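Local coordinates for acyl-CoA Binding Protein (Moniliophthora perniciosa, PDB 3FP5) that probably binds long-chain acyl-CoA esters, buffering and carrying them for fatty acid metabolism, at residues 38-43 and 69-74; 44-49 and 60-65. One frame throughout, in Å; residues are numbered along the deposited sequence. Where two conformers were deposited one is given.

Contact 1 of 2, residues 38-43 and 69-74; sequences FKQATV and EGTSKE. With ZN (zinc ion), chain B.
A single backbone carbonyl, T71 O, accepts both the Q40 amide of the facing helix and a bridging water, and this joins the C-terminal turn of helix 28-42 to the loop leading into helix 73-91 in the all-helical acyl-CoA binding fold. With CG anti to the backbone N (chi1 -166°) and the chain bent about the CB-CG bond, the Q40 amide swings across to T71. NE2 lies 2.8 Å from T71 O, in the carbonyl plane and on a lone pair, and the N-H...O angle is 172°, almost straight. The water donates to both Q40 O and T71 O. The second N-H of Q40 goes to D45, whose OD1 also receives the N of G70; an alanine in place of Q40 would probably cost T71 O its amide donor and D45 OD1 one of two N-H donors. K73 runs extended along the last turn of the opposing helix, its CD 3.2 Å from A41 O and its NZ a loose 3.6 Å from T42 O. S72 caps helix 73-91 through OG to the N of V75. Two residues on, E74 reaches through an extended side chain to the zinc site that it shares with H2, and E74 OE2 binds the zinc ion at 2.1 Å.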
loop_
_atom_site.group_PDB
_atom_site.type_symbol
_atom_site.label_atom_id
_atom_site.label_comp_id
_atom_site.label_asym_id
_atom_site.label_seq_id
_atom_site.Cartn_x
_atom_site.Cartn_y
_atom_site.Cartn_z
ATOM N N PHE A 38 -1.316 4.466 1.133
ATOM C CA PHE A 38 -0.411 4.881 2.190
ATOM C C PHE A 38 -0.573 6.376 2.498
ATOM O O PHE A 38 -0.719 6.758 3.653
ATOM C CB PHE A 38 1.046 4.564 1.862
ATOM C CG PHE A 38 2.004 5.113 2.880
ATOM C CD1 PHE A 38 2.245 4.429 4.067
ATOM C CD2 PHE A 38 2.641 6.330 2.668
ATOM C CE1 PHE A 38 3.121 4.939 5.013
ATOM C CE2 PHE A 38 3.513 6.848 3.612
ATOM C CZ PHE A 38 3.755 6.159 4.787
ATOM N N LYS A 39 -0.544 7.210 1.461
ATOM C CA LYS A 39 -0.737 8.641 1.656
ATOM C C LYS A 39 -2.122 8.928 2.227
ATOM O O LYS A 39 -2.262 9.685 3.184
ATOM C CB LYS A 39 -0.518 9.396 0.346
ATOM C CG LYS A 39 0.856 9.172 -0.229
ATOM C CD LYS A 39 1.929 9.691 0.721
ATOM C CE LYS A 39 1.876 11.202 0.831
ATOM N NZ LYS A 39 3.117 11.733 1.482
ATOM N N GLN A 40 -3.141 8.296 1.656
ATOM C CA GLN A 40 -4.520 8.550 2.080
ATOM C C GLN A 40 -4.749 8.133 3.541
ATOM O O GLN A 40 -5.559 8.735 4.261
ATOM C CB GLN A 40 -5.496 7.835 1.147
ATOM C CG GLN A 40 -6.950 8.295 1.283
ATOM C CD GLN A 40 -7.183 9.735 0.814
ATOM O OE1 GLN A 40 -6.383 10.277 0.044
ATOM N NE2 GLN A 40 -8.263 10.352 1.274
ATOM N N ALA A 41 -4.030 7.099 3.978
ATOM C CA ALA A 41 -4.186 6.576 5.340
ATOM C C ALA A 41 -3.463 7.415 6.387
ATOM O O ALA A 41 -3.811 7.385 7.566
ATOM C CB ALA A 41 -3.693 5.120 5.422
ATOM N N THR A 42 -2.437 8.138 5.956
ATOM C CA THR A 42 -1.579 8.841 6.891
ATOM C C THR A 42 -1.783 10.351 6.800
ATOM O O THR A 42 -2.132 10.993 7.788
ATOM C CB THR A 42 -0.095 8.463 6.673
ATOM O OG1 THR A 42 0.267 8.684 5.301
ATOM C CG2 THR A 42 0.128 6.986 7.029
ATOM N N VAL A 43 -1.591 10.903 5.606
ATOM C CA VAL A 43 -1.779 12.337 5.374
ATOM C C VAL A 43 -3.254 12.700 5.159
ATOM O O VAL A 43 -3.720 13.759 5.583
ATOM C CB VAL A 43 -0.953 12.816 4.163
ATOM C CG1 VAL A 43 -1.200 14.298 3.892
ATOM C CG2 VAL A 43 0.546 12.547 4.399
ATOM N N GLU A 69 -8.988 10.656 -3.381
ATOM C CA GLU A 69 -9.474 11.769 -2.579
ATOM C C GLU A 69 -10.885 11.447 -2.080
ATOM O O GLU A 69 -11.707 10.921 -2.825
ATOM C CB GLU A 69 -9.469 13.052 -3.420
ATOM C CG GLU A 69 -9.793 14.303 -2.641
ATOM C CD GLU A 69 -9.639 15.567 -3.475
ATOM O OE1 GLU A 69 -9.548 15.469 -4.715
ATOM O OE2 GLU A 69 -9.618 16.659 -2.880
ATOM N N GLY A 70 -11.151 11.737 -0.813
ATOM C CA GLY A 70 -12.463 11.498 -0.242
ATOM C C GLY A 70 -12.557 10.179 0.510
ATOM O O GLY A 70 -13.540 9.923 1.209
ATOM N N THR A 71 -11.539 9.335 0.368
ATOM C CA THR A 71 -11.532 8.042 1.055
ATOM C C THR A 71 -11.123 8.208 2.513
ATOM O O THR A 71 -10.190 8.946 2.829
ATOM C CB THR A 71 -10.552 7.068 0.363
ATOM O OG1 THR A 71 -11.023 6.779 -0.954
ATOM C CG2 THR A 71 -10.432 5.756 1.145
ATOM N N SER A 72 -11.830 7.529 3.411
ATOM C CA SER A 72 -11.537 7.628 4.837
ATOM C C SER A 72 -10.224 6.926 5.155
ATOM O O SER A 72 -9.803 6.041 4.415
ATOM C CB SER A 72 -12.652 6.979 5.650
ATOM O OG SER A 72 -12.695 5.573 5.438
ATOM N N LYS A 73 -9.591 7.298 6.261
ATOM C CA LYS A 73 -8.376 6.589 6.657
ATOM C C LYS A 73 -8.672 5.116 6.864
ATOM O O LYS A 73 -7.860 4.265 6.493
ATOM C CB LYS A 73 -7.735 7.188 7.911
ATOM C CG LYS A 73 -7.105 8.555 7.655
ATOM C CD LYS A 73 -6.263 9.012 8.839
ATOM C CE LYS A 73 -5.689 10.396 8.585
ATOM N NZ LYS A 73 -5.078 10.966 9.815
ATOM N N GLU A 74 -9.828 4.791 7.435
ATOM C CA GLU A 74 -10.087 3.380 7.689
ATOM C C GLU A 74 -10.222 2.555 6.411
ATOM O O GLU A 74 -9.732 1.429 6.341
ATOM C CB GLU A 74 -11.282 3.154 8.586
ATOM C CG GLU A 74 -11.316 1.692 8.996
ATOM C CD GLU A 74 -12.287 1.408 10.089
ATOM O OE1 GLU A 74 -13.034 2.324 10.503
ATOM O OE2 GLU A 74 -12.263 0.257 10.556
HETATM ZN ZN ZN B . -13.524 0.171 12.197
HETATM O O HOH W 1 -8.158 9.863 4.624
HETATM O O HOH W 2 -11.619 1.085 12.370
HETATM O O HOH W 3 -15.367 -0.559 11.264
#

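Contact 2 of 2, residues 44-49 and 60-65; sequences GDVNIS and AKWDAW
The W65 indole lies with one face under V46, whose CA is 3.6 Å from the centroid of the six-membered ring and 18° off the ring normal, a CH-pi contact made by the backbone carbon. The V46 side chain carries on from there: with CG2 anti to the backbone N, this methyl reaches between the two tryptophans, 3.7 Å from W65 CE3 and 3.3 Å from W62 NE1. W65 and W62 are one turn apart on helix 56-66, and both have CG anti to the backbone N, which sends their rings out toward the loop. Each ring hands its indole N-H to a loop carbonyl lying close to the ring plane. W65 NE1 donates to G44 O at 2.9 Å, a bent bond of 138° that arrives nearly along the C=O axis, and the same nitrogen has a weak second acceptor in OE1 of Q40. W62 NE1 makes a straighter bond to I48 O at 2.8 Å, although it stands well above the carbonyl plane and away from the lone pairs. I48 slides past the W62 ring in the opposite direction, with CG1 3.8 Å from W62 CD1, while N47 brings OD1 to 3.4 Å from W65 CH2 at the far end of the other ring. A water completes the join by accepting from V46 N and donating to W65 O. G44, the first residue to leave helical angles after helix 28-42, has a positive phi that would press a side chain against the preceding carbonyl. The loop thus runs over two rings of helix 56-66, with R50 and P51 touching W62 farther along, while W65 also packs against K39 of helix 28-42.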
loop_
_atom_site.group_PDB
_atom_site.type_symbol
_atom_site.label_atom_id
_atom_site.label_comp_id
_atom_site.label_asym_id
_atom_site.label_seq_id
_atom_site.Cartn_x
_atom_site.Cartn_y
_atom_site.Cartn_z
ATOM N N GLY A 44 -3.979 11.813 4.491
ATOM C CA GLY A 44 -5.351 12.076 4.118
ATOM C C GLY A 44 -5.408 12.597 2.697
ATOM O O GLY A 44 -4.556 12.253 1.875
ATOM N N ASP A 45 -6.393 13.444 2.403
ATOM C CA ASP A 45 -6.572 13.964 1.047
ATOM C C ASP A 45 -5.319 14.665 0.528
ATOM O O ASP A 45 -4.623 15.362 1.274
ATOM C CB ASP A 45 -7.756 14.940 0.995
ATOM C CG ASP A 45 -9.112 14.238 1.028
ATOM O OD1 ASP A 45 -9.186 13.038 0.713
ATOM O OD2 ASP A 45 -10.125 14.896 1.353
ATOM N N VAL A 46 -5.054 14.495 -0.763
ATOM C CA VAL A 46 -3.894 15.101 -1.401
ATOM C C VAL A 46 -3.818 16.592 -1.069
ATOM O O VAL A 46 -4.807 17.320 -1.193
ATOM C CB VAL A 46 -3.917 14.857 -2.930
ATOM C CG1 VAL A 46 -5.165 15.454 -3.564
ATOM C CG2 VAL A 46 -2.640 15.363 -3.578
ATOM N N ASN A 47 -2.634 17.041 -0.652
ATOM C CA ASN A 47 -2.465 18.377 -0.085
ATOM C C ASN A 47 -1.406 19.228 -0.801
ATOM O O ASN A 47 -0.972 20.266 -0.280
ATOM C CB ASN A 47 -2.109 18.250 1.397
ATOM C CG ASN A 47 -0.796 17.510 1.616
ATOM O OD1 ASN A 47 -0.158 17.070 0.660
ATOM N ND2 ASN A 47 -0.379 17.393 2.872
ATOM N N ILE A 48 -1.004 18.789 -1.993
ATOM C CA ILE A 48 -0.040 19.523 -2.813
ATOM C C ILE A 48 -0.518 19.571 -4.252
ATOM O O ILE A 48 -1.375 18.783 -4.649
ATOM C CB ILE A 48 1.338 18.839 -2.805
ATOM C CG1 ILE A 48 1.207 17.392 -3.294
ATOM C CG2 ILE A 48 1.953 18.894 -1.412
ATOM C CD1 ILE A 48 2.545 16.684 -3.486
ATOM N N SER A 49 0.032 20.500 -5.032
ATOM C CA SER A 49 -0.291 20.582 -6.453
ATOM C C SER A 49 0.444 19.492 -7.225
ATOM O O SER A 49 1.454 18.961 -6.761
ATOM C CB SER A 49 0.056 21.965 -7.020
ATOM O OG SER A 49 -0.902 22.932 -6.624
ATOM N N ALA A 60 2.963 10.547 -11.505
ATOM C CA ALA A 60 2.254 9.270 -11.461
ATOM C C ALA A 60 1.767 9.001 -10.034
ATOM O O ALA A 60 0.616 8.613 -9.812
ATOM C CB ALA A 60 3.152 8.141 -11.939
ATOM N N LYS A 61 2.644 9.232 -9.067
ATOM C CA LYS A 61 2.277 9.107 -7.663
ATOM C C LYS A 61 1.154 10.069 -7.294
ATOM O O LYS A 61 0.197 9.689 -6.609
ATOM C CB LYS A 61 3.492 9.370 -6.772
ATOM C CG LYS A 61 4.518 8.256 -6.761
ATOM C CD LYS A 61 5.766 8.715 -6.005
ATOM C CE LYS A 61 6.646 7.544 -5.613
ATOM N NZ LYS A 61 7.713 7.962 -4.663
ATOM N N TRP A 62 1.269 11.316 -7.742
ATOM C CA TRP A 62 0.263 12.320 -7.408
ATOM C C TRP A 62 -1.103 11.916 -7.965
ATOM O O TRP A 62 -2.125 11.963 -7.261
ATOM C CB TRP A 62 0.681 13.688 -7.949
ATOM C CG TRP A 62 -0.196 14.806 -7.473
ATOM C CD1 TRP A 62 0.006 15.594 -6.382
ATOM C CD2 TRP A 62 -1.427 15.237 -8.061
ATOM N NE1 TRP A 62 -1.017 16.506 -6.260
ATOM C CE2 TRP A 62 -1.910 16.306 -7.280
ATOM C CE3 TRP A 62 -2.163 14.829 -9.177
ATOM C CZ2 TRP A 62 -3.096 16.976 -7.581
ATOM C CZ3 TRP A 62 -3.345 15.498 -9.475
ATOM C CH2 TRP A 62 -3.793 16.557 -8.684
ATOM N N ASP A 63 -1.122 11.529 -9.236
ATOM C CA ASP A 63 -2.369 11.101 -9.872
ATOM C C ASP A 63 -3.047 9.977 -9.080
ATOM O O ASP A 63 -4.263 10.012 -8.864
ATOM C CB ASP A 63 -2.100 10.645 -11.307
ATOM C CG ASP A 63 -1.803 11.809 -12.236
ATOM O OD1 ASP A 63 -2.068 12.964 -11.844
ATOM O OD2 ASP A 63 -1.292 11.565 -13.350
ATOM N N ALA A 64 -2.261 8.998 -8.647
ATOM C CA ALA A 64 -2.806 7.885 -7.859
ATOM C C ALA A 64 -3.428 8.377 -6.557
ATOM O O ALA A 64 -4.570 8.044 -6.236
ATOM C CB ALA A 64 -1.731 6.846 -7.571
ATOM N N TRP A 65 -2.671 9.182 -5.818
ATOM C CA TRP A 65 -3.158 9.781 -4.584
ATOM C C TRP A 65 -4.434 10.605 -4.816
ATOM O O TRP A 65 -5.422 10.449 -4.089
ATOM C CB TRP A 65 -2.050 10.629 -3.944
ATOM C CG TRP A 65 -2.352 11.099 -2.561
ATOM C CD1 TRP A 65 -3.380 10.697 -1.757
ATOM C CD2 TRP A 65 -1.603 12.054 -1.804
ATOM N NE1 TRP A 65 -3.319 11.352 -0.544
ATOM C CE2 TRP A 65 -2.238 12.192 -0.550
ATOM C CE3 TRP A 65 -0.460 12.811 -2.065
ATOM C CZ2 TRP A 65 -1.760 13.052 0.441
ATOM C CZ3 TRP A 65 0.011 13.667 -1.077
ATOM C CH2 TRP A 65 -0.638 13.781 0.156
HETATM O O HOH W 4 -6.334 12.201 -2.052
#

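From the N terminus, helix 5-17 comes first and packs against F38, A41 and T42 near the end of helix 28-42. The chain then enters residues 44-49, and contact 2 closes a short loop when helix 56-66 comes back to them. Contact 1 closes a longer one, from 38-43 to 69-74, so the loop of contact 2 lies wholly within it and the two do not cross. They adjoin in space, with centres about 10 Å apart: D45, the second residue of 44-49, bonds to both segments of contact 1, so the two contacts share a boundary. Together they tie the end of helix 28-42 to helix 56-66 and to the start of helix 73-91.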